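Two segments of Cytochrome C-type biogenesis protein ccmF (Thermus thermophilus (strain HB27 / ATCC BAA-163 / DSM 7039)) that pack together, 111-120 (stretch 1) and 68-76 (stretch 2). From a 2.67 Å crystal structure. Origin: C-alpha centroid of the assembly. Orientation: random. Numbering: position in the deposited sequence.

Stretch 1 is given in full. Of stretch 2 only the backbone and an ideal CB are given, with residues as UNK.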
# COMPACT_ATOMS: atom_id res chain seq x y z
N GLU A 111 -6.52 -5.43 -18.18
CA GLU A 111 -7.73 -6.26 -18.19
C GLU A 111 -7.63 -7.48 -17.26
O GLU A 111 -8.57 -7.81 -16.53
CB GLU A 111 -8.06 -6.68 -19.62
CG GLU A 111 -8.13 -5.55 -20.65
CD GLU A 111 -6.83 -5.31 -21.40
OE1 GLU A 111 -6.46 -4.13 -21.57
OE2 GLU A 111 -6.19 -6.29 -21.82
N GLY A 112 -6.48 -8.17 -17.29
CA GLY A 112 -6.25 -9.24 -16.34
C GLY A 112 -6.17 -8.77 -14.90
O GLY A 112 -6.61 -9.47 -13.98
N SER A 113 -5.65 -7.56 -14.68
CA SER A 113 -5.56 -7.05 -13.32
C SER A 113 -6.92 -6.64 -12.78
O SER A 113 -7.18 -6.80 -11.58
CB SER A 113 -4.57 -5.89 -13.23
OG SER A 113 -4.91 -4.84 -14.12
N ILE A 114 -7.82 -6.15 -13.64
CA ILE A 114 -9.16 -5.89 -13.12
C ILE A 114 -9.95 -7.19 -12.98
O ILE A 114 -10.88 -7.26 -12.16
CB ILE A 114 -9.95 -4.83 -13.92
CG1 ILE A 114 -9.93 -5.08 -15.42
CG2 ILE A 114 -9.39 -3.45 -13.65
CD1 ILE A 114 -11.16 -4.58 -16.14
N LEU A 115 -9.56 -8.26 -13.70
CA LEU A 115 -10.12 -9.58 -13.40
C LEU A 115 -9.68 -10.09 -12.02
O LEU A 115 -10.50 -10.59 -11.24
CB LEU A 115 -9.75 -10.59 -14.49
CG LEU A 115 -10.20 -12.06 -14.37
CD1 LEU A 115 -11.65 -12.23 -13.89
CD2 LEU A 115 -10.01 -12.81 -15.69
N LEU A 116 -8.39 -9.95 -11.68
CA LEU A 116 -7.92 -10.35 -10.36
C LEU A 116 -8.50 -9.45 -9.26
O LEU A 116 -8.79 -9.91 -8.15
CB LEU A 116 -6.38 -10.35 -10.34
CG LEU A 116 -5.50 -10.85 -9.17
CD1 LEU A 116 -5.21 -9.80 -8.08
CD2 LEU A 116 -6.11 -12.10 -8.53
N TRP A 117 -8.71 -8.18 -9.60
CA TRP A 117 -9.32 -7.19 -8.71
C TRP A 117 -10.77 -7.55 -8.39
O TRP A 117 -11.18 -7.55 -7.22
CB TRP A 117 -9.23 -5.84 -9.42
CG TRP A 117 -9.37 -4.67 -8.57
CD1 TRP A 117 -9.72 -4.64 -7.27
CD2 TRP A 117 -9.17 -3.31 -8.97
NE1 TRP A 117 -9.74 -3.35 -6.82
CE2 TRP A 117 -9.41 -2.51 -7.84
CE3 TRP A 117 -8.81 -2.68 -10.17
CZ2 TRP A 117 -9.32 -1.13 -7.87
CZ3 TRP A 117 -8.70 -1.30 -10.19
CH2 TRP A 117 -8.94 -0.54 -9.04
N GLY A 118 -11.56 -7.84 -9.43
CA GLY A 118 -12.93 -8.27 -9.22
C GLY A 118 -13.03 -9.62 -8.55
O GLY A 118 -13.98 -9.88 -7.82
N LEU A 119 -12.02 -10.48 -8.75
CA LEU A 119 -11.98 -11.77 -8.05
C LEU A 119 -11.76 -11.60 -6.55
O LEU A 119 -12.42 -12.26 -5.74
CB LEU A 119 -10.90 -12.68 -8.63
CG LEU A 119 -10.92 -14.07 -8.02
CD1 LEU A 119 -10.85 -15.00 -9.12
CD2 LEU A 119 -9.75 -14.39 -7.08
N LEU A 120 -10.81 -10.75 -6.16
CA LEU A 120 -10.57 -10.53 -4.74
C LEU A 120 -11.72 -9.75 -4.10
O LEU A 120 -12.00 -9.97 -2.91
CB LEU A 120 -9.22 -9.82 -4.55
CG LEU A 120 -7.99 -10.64 -4.98
CD1 LEU A 120 -6.69 -9.98 -4.54
CD2 LEU A 120 -8.06 -12.09 -4.48
N UNK A 68 -16.38 -15.66 -11.27
CA UNK A 68 -15.14 -14.87 -11.26
C UNK A 68 -13.90 -15.76 -11.23
O UNK A 68 -12.94 -15.51 -11.98
CB UNK A 68 -15.13 -13.93 -10.06
N UNK A 69 -13.94 -16.85 -10.46
CA UNK A 69 -12.84 -17.80 -10.42
C UNK A 69 -12.73 -18.57 -11.73
O UNK A 69 -11.61 -18.90 -12.14
CB UNK A 69 -13.02 -18.77 -9.25
N UNK A 70 -13.86 -18.83 -12.39
CA UNK A 70 -13.84 -19.47 -13.71
C UNK A 70 -13.15 -18.59 -14.74
O UNK A 70 -12.39 -19.08 -15.58
CB UNK A 70 -15.26 -19.79 -14.17
N UNK A 71 -13.37 -17.27 -14.67
CA UNK A 71 -12.73 -16.36 -15.62
C UNK A 71 -11.23 -16.21 -15.36
O UNK A 71 -10.42 -16.19 -16.31
CB UNK A 71 -13.40 -14.99 -15.56
N UNK A 72 -10.83 -16.12 -14.08
CA UNK A 72 -9.41 -16.04 -13.75
C UNK A 72 -8.67 -17.33 -14.10
O UNK A 72 -7.54 -17.29 -14.62
CB UNK A 72 -9.23 -15.73 -12.26
N UNK A 73 -9.27 -18.48 -13.80
CA UNK A 73 -8.64 -19.74 -14.14
C UNK A 73 -8.67 -19.99 -15.64
O UNK A 73 -7.82 -20.72 -16.15
CB UNK A 73 -9.33 -20.89 -13.40
N UNK A 74 -9.61 -19.38 -16.37
CA UNK A 74 -9.55 -19.38 -17.84
C UNK A 74 -8.35 -18.58 -18.34
O UNK A 74 -7.69 -19.00 -19.31
CB UNK A 74 -10.84 -18.81 -18.43
N UNK A 75 -8.05 -17.44 -17.71
CA UNK A 75 -6.87 -16.68 -18.11
C UNK A 75 -5.57 -17.41 -17.77
O UNK A 75 -4.62 -17.39 -18.56
CB UNK A 75 -6.88 -15.31 -17.44
N UNK A 76 -5.53 -18.08 -16.60
CA UNK A 76 -4.35 -18.87 -16.23
C UNK A 76 -4.19 -20.10 -17.12
O UNK A 76 -3.07 -20.49 -17.46
CB UNK A 76 -4.44 -19.30 -14.76

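Two helices run nearly antiparallel, their N-to-C directions 147° apart and their axes 9.4 Å apart at closest approach. Stretch 1 offers carbon along the facing side: Leu-115 and Leu-119 point across, Leu-116 reaches in from the flank, and Gly-112 leaves a bare patch.

Position 68 points its CB toward stretch 1 where the backbones are closest, CA to CA of Leu-119 being 5.5 Å. The ideal CB lies 4.3 Å from Leu-119 CA, which favours a small residue: glycine, alanine or serine. The deposited residue is Ala-68. Leucine methyls pack against its carbonyl O: Ala-68 O lies 3.6 Å from Leu-119 CD1 and 4.0 Å from Leu-115 CD1.

Position 69 points sideways, its CB 4.4 Å from Leu-119 CD1. Many apolar side chains could brush this methyl and continue past it. Leu-69 touches it lightly, CB to Leu-119 CD1 being 4.3 Å; the nearer approach is by the backbone, Leu-69 CA to Leu-119 CD1 at 3.7 Å. With chi1 in t, its CG and both methyls lie farther from Leu-119 CD1 than its CB does.

Position 70 points away and stretch 1 sets no condition on it; it is Ala-70.

Position 71 points toward Leu-115, whose CD1 is already 3.7 Å from the ideal CB. The contact is made at the first carbon, so a small residue is the simple answer, alanine or perhaps serine. Ala-71 fills it, and its backbone O meets Leu-115 CD2 at 3.5 Å.

Position 72 points into the middle of the contact, its CB 3.6 Å from Leu-119 CD1 and 4.3 Å from Leu-115 CG. Beyond lies the flank of Leu-116, with nothing polar to pair with, so a long apolar chain would suit: leucine, methionine or an aromatic. Phe-72, with chi1 in t, places its ring beside Leu-116, where Phe-72 CE1 lies 3.7 Å from Leu-116 CD2. Leu-115 CG lies at the ring edge.

Positions 73 and 74 point sideways with nothing of stretch 1 within 5.5 Å of either CB; many residues would do, and they are Leu-73 and Ala-74.

Position 75 points toward stretch 1 where the backbones are wider apart. A branched or flexible apolar chain could use that space. Leu-75 lays CD2 3.8 Å from Gly-112 CA and 4.0 Å from Leu-115 CD2. A CB on Gly-112 would sit a tight 3.4 Å from Leu-75 CD2. With 68, 71 and 72 it completes the hole holding Leu-115.

Position 76 is out of reach, so a polar residue is as acceptable as any; it is Glu-76.

Stretch 2 68-76: ALAAFLALE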
# COMPACT_ATOMS: atom_id res chain seq x y z
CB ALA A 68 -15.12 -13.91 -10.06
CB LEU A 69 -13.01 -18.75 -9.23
CG LEU A 69 -12.03 -19.89 -8.86
CD1 LEU A 69 -12.16 -20.14 -7.38
CD2 LEU A 69 -12.28 -21.23 -9.57
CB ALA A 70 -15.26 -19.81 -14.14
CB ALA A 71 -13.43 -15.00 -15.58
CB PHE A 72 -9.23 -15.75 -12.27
CG PHE A 72 -7.80 -15.52 -11.85
CD1 PHE A 72 -7.19 -14.28 -12.02
CD2 PHE A 72 -7.06 -16.54 -11.24
CE1 PHE A 72 -5.88 -14.07 -11.62
CE2 PHE A 72 -5.75 -16.33 -10.84
CZ PHE A 72 -5.16 -15.10 -11.03
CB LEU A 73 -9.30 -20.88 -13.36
CG LEU A 73 -8.94 -21.03 -11.87
CD1 LEU A 73 -9.12 -22.48 -11.44
CD2 LEU A 73 -7.53 -20.54 -11.52
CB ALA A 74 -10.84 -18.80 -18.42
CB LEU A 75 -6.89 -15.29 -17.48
CG LEU A 75 -6.13 -14.17 -18.21
CD1 LEU A 75 -6.32 -14.25 -19.74
CD2 LEU A 75 -6.58 -12.82 -17.69
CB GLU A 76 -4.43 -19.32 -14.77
CG GLU A 76 -4.27 -18.21 -13.76
CD GLU A 76 -3.08 -18.43 -12.84
OE1 GLU A 76 -2.37 -17.44 -12.55
OE2 GLU A 76 -2.86 -19.58 -12.41
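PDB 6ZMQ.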